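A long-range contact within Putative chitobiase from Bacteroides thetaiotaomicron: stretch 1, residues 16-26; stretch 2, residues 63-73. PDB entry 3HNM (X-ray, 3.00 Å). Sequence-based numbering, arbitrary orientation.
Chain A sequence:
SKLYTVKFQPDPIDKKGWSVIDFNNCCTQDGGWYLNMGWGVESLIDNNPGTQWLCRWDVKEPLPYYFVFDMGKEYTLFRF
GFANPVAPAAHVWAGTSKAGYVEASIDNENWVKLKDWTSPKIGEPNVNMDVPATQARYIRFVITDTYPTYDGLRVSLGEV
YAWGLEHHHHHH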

ATOM      1  N   LYS A  16       9.138   0.107 -10.735  1.00 53.59           N
ATOM      2  CA  LYS A  16      10.070  -0.996 -11.008  1.00 53.47           C
ATOM      3  C   LYS A  16      11.317  -0.967 -10.132  1.00 52.64           C
ATOM      4  O   LYS A  16      11.843  -2.016  -9.734  1.00 52.05           O
ATOM      5  N   GLY A  17      11.793   0.237  -9.838  1.00 51.12           N
ATOM      6  CA  GLY A  17      12.948   0.373  -8.974  1.00 49.39           C
ATOM      7  C   GLY A  17      12.475   0.207  -7.541  1.00 48.99           C
ATOM      8  O   GLY A  17      13.281   0.147  -6.612  1.00 48.17           O
ATOM      9  N   TRP A  18      11.154   0.134  -7.371  1.00 47.87           N
ATOM     10  CA  TRP A  18      10.533  -0.022  -6.055  1.00 47.06           C
ATOM     11  C   TRP A  18      10.835  -1.365  -5.396  1.00 46.47           C
ATOM     12  O   TRP A  18      11.318  -2.293  -6.051  1.00 46.64           O
ATOM     13  N   SER A  19      10.533  -1.461  -4.101  1.00 44.48           N
ATOM     14  CA  SER A  19      10.773  -2.677  -3.335  1.00 43.62           C
ATOM     15  C   SER A  19      10.436  -2.516  -1.846  1.00 42.28           C
ATOM     16  O   SER A  19      11.073  -1.725  -1.155  1.00 43.65           O
ATOM     17  N   VAL A  20       9.444  -3.266  -1.362  1.00 39.87           N
ATOM     18  CA  VAL A  20       9.034  -3.193   0.036  1.00 37.48           C
ATOM     19  C   VAL A  20      10.202  -3.554   0.932  1.00 37.46           C
ATOM     20  O   VAL A  20      10.530  -4.731   1.113  1.00 37.35           O
ATOM     21  N   ILE A  21      10.815  -2.512   1.492  1.00 37.94           N
ATOM     22  CA  ILE A  21      11.982  -2.633   2.356  1.00 36.86           C
ATOM     23  C   ILE A  21      11.601  -2.903   3.811  1.00 35.50           C
ATOM     24  O   ILE A  21      12.463  -3.164   4.650  1.00 35.56           O
ATOM     25  N   ASP A  22      10.315  -2.844   4.129  1.00 34.50           N
ATOM     26  CA  ASP A  22       9.909  -3.140   5.494  1.00 33.77           C
ATOM     27  C   ASP A  22       8.406  -3.256   5.705  1.00 32.83           C
ATOM     28  O   ASP A  22       7.618  -2.528   5.102  1.00 33.20           O
ATOM     29  N   PHE A  23       8.017  -4.196   6.557  1.00 30.77           N
ATOM     30  CA  PHE A  23       6.613  -4.398   6.872  1.00 30.54           C
ATOM     31  C   PHE A  23       6.508  -5.121   8.213  1.00 29.88           C
ATOM     32  O   PHE A  23       7.524  -5.535   8.777  1.00 30.24           O
ATOM     33  N   ASN A  24       5.292  -5.249   8.735  1.00 28.26           N
ATOM     34  CA  ASN A  24       5.099  -5.918  10.016  1.00 27.69           C
ATOM     35  C   ASN A  24       4.050  -7.027   9.970  1.00 27.99           C
ATOM     36  O   ASN A  24       3.820  -7.707  10.971  1.00 26.98           O
ATOM     37  N   ASN A  25       3.415  -7.226   8.816  1.00 29.24           N
ATOM     38  CA  ASN A  25       2.385  -8.258   8.727  1.00 30.90           C
ATOM     39  C   ASN A  25       2.105  -8.782   7.315  1.00 32.38           C
ATOM     40  O   ASN A  25       1.775  -8.024   6.400  1.00 31.97           O
ATOM     41  N   CYS A  26       2.258 -10.096   7.154  1.00 34.88           N
ATOM     42  CA  CYS A  26       1.995 -10.790   5.886  1.00 35.64           C
ATOM     43  C   CYS A  26       1.682 -12.253   6.207  1.00 35.16           C
ATOM     44  O   CYS A  26       1.954 -12.724   7.308  1.00 37.37           O
ATOM     45  N   LEU A  63      -4.164  -4.666  14.565  1.00 22.72           N
ATOM     46  CA  LEU A  63      -3.712  -3.527  13.777  1.00 21.71           C
ATOM     47  C   LEU A  63      -2.809  -2.629  14.625  1.00 21.75           C
ATOM     48  O   LEU A  63      -2.816  -2.725  15.850  1.00 22.44           O
ATOM     49  N   PRO A  64      -2.045  -1.718  14.002  1.00 21.95           N
ATOM     50  CA  PRO A  64      -1.902  -1.413  12.583  1.00 22.36           C
ATOM     51  C   PRO A  64      -0.826  -2.168  11.832  1.00 23.45           C
ATOM     52  O   PRO A  64       0.185  -2.596  12.396  1.00 23.68           O
ATOM     53  N   TYR A  65      -1.063  -2.273  10.527  1.00 24.59           N
ATOM     54  CA  TYR A  65      -0.178  -2.926   9.574  1.00 24.24           C
ATOM     55  C   TYR A  65       0.466  -1.813   8.773  1.00 23.66           C
ATOM     56  O   TYR A  65      -0.222  -0.890   8.345  1.00 23.81           O
ATOM     57  N   TYR A  66       1.771  -1.894   8.553  1.00 23.44           N
ATOM     58  CA  TYR A  66       2.446  -0.843   7.809  1.00 23.46           C
ATOM     59  C   TYR A  66       3.432  -1.410   6.816  1.00 26.01           C
ATOM     60  O   TYR A  66       3.832  -2.563   6.909  1.00 28.26           O
ATOM     61  N   PHE A  67       3.826  -0.586   5.861  1.00 28.29           N
ATOM     62  CA  PHE A  67       4.747  -1.020   4.837  1.00 30.09           C
ATOM     63  C   PHE A  67       5.636   0.148   4.517  1.00 31.64           C
ATOM     64  O   PHE A  67       5.190   1.283   4.585  1.00 32.75           O
ATOM     65  N   VAL A  68       6.877  -0.122   4.146  1.00 33.36           N
ATOM     66  CA  VAL A  68       7.808   0.945   3.820  1.00 35.38           C
ATOM     67  C   VAL A  68       8.360   0.709   2.427  1.00 35.85           C
ATOM     68  O   VAL A  68       9.286  -0.075   2.244  1.00 36.88           O
ATOM     69  N   PHE A  69       7.790   1.387   1.443  1.00 36.58           N
ATOM     70  CA  PHE A  69       8.222   1.217   0.062  1.00 37.02           C
ATOM     71  C   PHE A  69       9.441   2.039  -0.280  1.00 37.63           C
ATOM     72  O   PHE A  69       9.508   3.211   0.055  1.00 38.55           O
ATOM     73  N   ASP A  70      10.409   1.430  -0.953  1.00 39.57           N
ATOM     74  CA  ASP A  70      11.607   2.164  -1.355  1.00 41.18           C
ATOM     75  C   ASP A  70      11.550   2.439  -2.862  1.00 41.98           C
ATOM     76  O   ASP A  70      11.881   1.569  -3.662  1.00 40.64           O
HETATM   77  N   MSE A  71      11.157   3.652  -3.248  1.00 44.27           N
HETATM   78  CA  MSE A  71      11.033   4.004  -4.663  1.00 46.63           C
HETATM   79  C   MSE A  71      12.339   4.039  -5.439  1.00 46.72           C
HETATM   80  O   MSE A  71      12.334   4.282  -6.646  1.00 46.14           O
ATOM     81  N   GLY A  72      13.449   3.800  -4.744  1.00 47.06           N
ATOM     82  CA  GLY A  72      14.750   3.784  -5.390  1.00 48.41           C
ATOM     83  C   GLY A  72      15.433   5.136  -5.425  1.00 49.85           C
ATOM     84  O   GLY A  72      16.535   5.309  -4.897  1.00 50.64           O
ATOM     85  N   LYS A  73      14.776   6.104  -6.052  1.00 49.40           N
ATOM     86  CA  LYS A  73      15.327   7.441  -6.160  1.00 48.80           C
ATOM     87  C   LYS A  73      14.415   8.444  -5.446  1.00 48.42           C
ATOM     88  O   LYS A  73      13.473   8.040  -4.772  1.00 49.59           O
TER

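The strongest side-chain polar contacts lie where residues 22-24 meet residues 64-66. Asn 24, whose CA-to-CB bond points toward the other stretch, adopts chi1 p (81°) and uses both ends of its amide on backbone atoms: Asn 24 ND2 donates to Pro 64 O at 3.0 Å (N-H...O angle 154°), and Asn 24 OD1 accepts from Tyr 66 N at 3.0 Å (156°). With both bonds close to straight, one side chain extends the strand pairing beyond Phe 23, where the backbone ladder stops. Next to it, Tyr 66 OH donates to Asp 22 OD2 at 3.0 Å. The tyrosine starts sideways, but chi1 p (77°) and chi2 85° bring its ring across the other stretch, with Asn 24 N and Phe 23 C over one face and Asp 22 OD2 at the edge. Asp 22, chi1 t, also sets its CB 3.8 Å from Val 68 CG2.

The backbone provides the frame for this packing. The strands run antiparallel, their axes at 161° and 4.6 Å apart at closest approach. Ile 21 N donates to Val 68 O (3.0 Å, 140°), Val 68 N to Asp 22 O (2.7 Å, 143°) and Asp 70 N to Ser 19 O (3.2 Å, 152°).

Val 20, Phe 23, Phe 67 and Phe 69 share one face of the sheet. Val 20 (t) places CG2 3.5 Å from Phe 69 CE1, near the plane of that ring, so the methyl meets its edge; Phe 69 is m. Phe 23 (p) approaches Phe 67 (m) through its CB, 3.6 Å from Phe 67 CD1, rather than by ring stacking. Elsewhere along the pair, Ile 21 (t, t) rests CG2 3.7 Å from CG1 of Val 68 (t), and Ile 21 CB is 4.3 Å from CB of Asp 70 (t).

Aromatic rings also pack farther out along the two stretches. Trp 18 (chi1 m) leaves its backbone sideways, but its indole reaches Met 71, a selenomethionine with chi angles m, t, p. Met 71 CG sits 3.5 Å from the centroid of the five-membered ring of Trp 18, 30° off the normal, a CH-pi contact over the face; Met 71 SE lies obliquely, 4.7 Å from the six-membered ring centroid of Trp 18. In the other direction, Asn 25 (t) points toward Tyr 65 (m), with Asn 25 CB 4.1 Å from the Tyr 65 ring centroid and 29° off its normal. Asn 25 OD1 is hydrogen-bonded elsewhere in the structure.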

ATOM      1  CB  LYS A  16      10.473  -1.047 -12.491  1.00 54.04           C
ATOM      2  CG  LYS A  16      10.911  -2.466 -12.927  1.00 54.92           C
ATOM      3  CD  LYS A  16       9.938  -3.540 -12.364  1.00 53.25           C
ATOM      4  CE  LYS A  16      10.484  -4.986 -12.390  1.00 51.36           C
ATOM      5  NZ  LYS A  16      10.496  -5.686 -13.718  1.00 46.92           N
ATOM      6  CB  TRP A  18       9.022   0.133  -6.162  1.00 47.38           C
ATOM      7  CG  TRP A  18       8.576   1.516  -6.409  1.00 49.72           C
ATOM      8  CD1 TRP A  18       9.223   2.474  -7.134  1.00 51.15           C
ATOM      9  CD2 TRP A  18       7.330   2.090  -6.008  1.00 50.12           C
ATOM     10  NE1 TRP A  18       8.451   3.610  -7.213  1.00 51.75           N
ATOM     11  CE2 TRP A  18       7.283   3.396  -6.532  1.00 50.23           C
ATOM     12  CE3 TRP A  18       6.244   1.624  -5.257  1.00 49.36           C
ATOM     13  CZ2 TRP A  18       6.196   4.237  -6.334  1.00 50.12           C
ATOM     14  CZ3 TRP A  18       5.162   2.460  -5.058  1.00 49.32           C
ATOM     15  CH2 TRP A  18       5.144   3.753  -5.595  1.00 50.38           C
ATOM     16  CB  SER A  19      12.235  -3.089  -3.491  1.00 43.90           C
ATOM     17  OG  SER A  19      13.075  -1.950  -3.470  1.00 44.43           O
ATOM     18  CB  VAL A  20       7.857  -4.137   0.326  1.00 36.47           C
ATOM     19  CG1 VAL A  20       7.461  -4.047   1.784  1.00 35.91           C
ATOM     20  CG2 VAL A  20       6.679  -3.763  -0.540  1.00 35.64           C
ATOM     21  CB  ILE A  21      12.878  -1.348   2.247  1.00 38.46           C
ATOM     22  CG1 ILE A  21      14.254  -1.605   2.864  1.00 40.51           C
ATOM     23  CG2 ILE A  21      12.218  -0.157   2.965  1.00 39.10           C
ATOM     24  CD1 ILE A  21      15.108  -0.348   2.992  1.00 41.87           C
ATOM     25  CB  ASP A  22      10.497  -2.108   6.455  1.00 34.79           C
ATOM     26  CG  ASP A  22      10.104  -2.372   7.886  1.00 37.96           C
ATOM     27  OD1 ASP A  22       9.804  -3.534   8.210  1.00 42.37           O
ATOM     28  OD2 ASP A  22      10.094  -1.436   8.700  1.00 39.81           O
ATOM     29  CB  PHE A  23       5.923  -5.184   5.743  1.00 31.12           C
ATOM     30  CG  PHE A  23       6.484  -6.567   5.521  1.00 32.17           C
ATOM     31  CD1 PHE A  23       6.043  -7.640   6.286  1.00 32.86           C
ATOM     32  CD2 PHE A  23       7.466  -6.793   4.561  1.00 33.12           C
ATOM     33  CE1 PHE A  23       6.568  -8.918   6.104  1.00 32.20           C
ATOM     34  CE2 PHE A  23       7.999  -8.065   4.369  1.00 32.00           C
ATOM     35  CZ  PHE A  23       7.546  -9.126   5.146  1.00 32.06           C
ATOM     36  CB  ASN A  24       4.725  -4.892  11.104  1.00 25.89           C
ATOM     37  CG  ASN A  24       3.246  -4.505  11.080  1.00 26.16           C
ATOM     38  OD1 ASN A  24       2.628  -4.414  10.023  1.00 26.56           O
ATOM     39  ND2 ASN A  24       2.684  -4.258  12.250  1.00 26.86           N
ATOM     40  CB  ASN A  25       1.099  -7.710   9.387  1.00 29.67           C
ATOM     41  CG  ASN A  25      -0.017  -8.732   9.477  1.00 28.33           C
ATOM     42  OD1 ASN A  25      -0.596  -9.093   8.470  1.00 29.50           O
ATOM     43  ND2 ASN A  25      -0.324  -9.198  10.691  1.00 26.01           N
ATOM     44  CB  CYS A  26       3.208 -10.709   4.949  1.00 35.31           C
ATOM     45  SG  CYS A  26       2.893 -11.332   3.251  1.00 40.11           S
ATOM     46  CB  LEU A  63      -4.934  -2.772  13.253  1.00 20.06           C
ATOM     47  CG  LEU A  63      -5.880  -3.591  12.352  1.00 19.91           C
ATOM     48  CD1 LEU A  63      -7.217  -2.879  12.252  1.00 19.69           C
ATOM     49  CD2 LEU A  63      -5.278  -3.795  10.949  1.00 17.65           C
ATOM     50  CB  PRO A  64      -1.582   0.057  12.608  1.00 21.84           C
ATOM     51  CG  PRO A  64      -0.581   0.086  13.709  1.00 21.61           C
ATOM     52  CD  PRO A  64      -1.225  -0.782  14.789  1.00 22.35           C
ATOM     53  CB  TYR A  65      -1.003  -3.787   8.636  1.00 25.34           C
ATOM     54  CG  TYR A  65      -1.838  -4.829   9.324  1.00 27.77           C
ATOM     55  CD1 TYR A  65      -1.436  -5.375  10.536  1.00 28.23           C
ATOM     56  CD2 TYR A  65      -2.950  -5.377   8.687  1.00 28.53           C
ATOM     57  CE1 TYR A  65      -2.108  -6.452  11.089  1.00 29.16           C
ATOM     58  CE2 TYR A  65      -3.629  -6.460   9.229  1.00 28.07           C
ATOM     59  CZ  TYR A  65      -3.196  -6.998  10.426  1.00 29.14           C
ATOM     60  OH  TYR A  65      -3.788  -8.128  10.930  1.00 29.97           O
ATOM     61  CB  TYR A  66       3.170   0.078   8.769  1.00 18.42           C
ATOM     62  CG  TYR A  66       4.441  -0.498   9.286  1.00 15.42           C
ATOM     63  CD1 TYR A  66       5.615  -0.383   8.567  1.00 16.20           C
ATOM     64  CD2 TYR A  66       4.476  -1.158  10.499  1.00 15.35           C
ATOM     65  CE1 TYR A  66       6.809  -0.914   9.048  1.00 16.49           C
ATOM     66  CE2 TYR A  66       5.663  -1.696  10.995  1.00 16.19           C
ATOM     67  CZ  TYR A  66       6.828  -1.569  10.267  1.00 16.18           C
ATOM     68  OH  TYR A  66       8.008  -2.076  10.771  1.00 13.98           O
ATOM     69  CB  PHE A  67       3.974  -1.385   3.590  1.00 30.63           C
ATOM     70  CG  PHE A  67       2.964  -2.452   3.793  1.00 30.99           C
ATOM     71  CD1 PHE A  67       3.327  -3.781   3.672  1.00 32.43           C
ATOM     72  CD2 PHE A  67       1.629  -2.131   4.016  1.00 30.91           C
ATOM     73  CE1 PHE A  67       2.374  -4.785   3.755  1.00 33.83           C
ATOM     74  CE2 PHE A  67       0.659  -3.129   4.104  1.00 32.73           C
ATOM     75  CZ  PHE A  67       1.031  -4.457   3.968  1.00 33.85           C
ATOM     76  CB  VAL A  68       8.969   0.974   4.825  1.00 36.47           C
ATOM     77  CG1 VAL A  68       9.873   2.159   4.550  1.00 37.15           C
ATOM     78  CG2 VAL A  68       8.419   1.007   6.240  1.00 36.20           C
ATOM     79  CB  PHE A  69       7.086   1.617  -0.855  1.00 36.07           C
ATOM     80  CG  PHE A  69       5.803   0.941  -0.528  1.00 36.33           C
ATOM     81  CD1 PHE A  69       5.632  -0.410  -0.799  1.00 35.95           C
ATOM     82  CD2 PHE A  69       4.761   1.645   0.062  1.00 35.72           C
ATOM     83  CE1 PHE A  69       4.440  -1.045  -0.492  1.00 36.32           C
ATOM     84  CE2 PHE A  69       3.561   1.015   0.373  1.00 35.58           C
ATOM     85  CZ  PHE A  69       3.400  -0.330   0.096  1.00 35.18           C
ATOM     86  CB  ASP A  70      12.873   1.367  -1.031  1.00 40.84           C
ATOM     87  CG  ASP A  70      14.129   2.150  -1.332  1.00 42.49           C
ATOM     88  OD1 ASP A  70      14.029   3.090  -2.155  1.00 42.56           O
ATOM     89  OD2 ASP A  70      15.205   1.831  -0.764  1.00 42.56           O
HETATM   90  CB  MSE A  71      10.323   5.343  -4.804  1.00 48.87           C
HETATM   91  CG  MSE A  71       8.856   5.289  -4.456  1.00 55.18           C
HETATM   92 SE   MSE A  71       8.035   7.060  -4.394  1.00 62.03          SE
HETATM   93  CE  MSE A  71       7.692   7.305  -6.301  1.00 62.78           C
ATOM     94  CB  LYS A  73      15.503   7.808  -7.636  1.00 48.13           C
ATOM     95  CG  LYS A  73      14.673   6.977  -8.601  1.00 47.29           C
ATOM     96  CD  LYS A  73      15.001   7.379 -10.035  1.00 48.35           C
ATOM     97  CE  LYS A  73      14.589   6.323 -11.067  1.00 48.39           C
ATOM     98  NZ  LYS A  73      15.310   5.018 -10.897  1.00 48.28           N
TER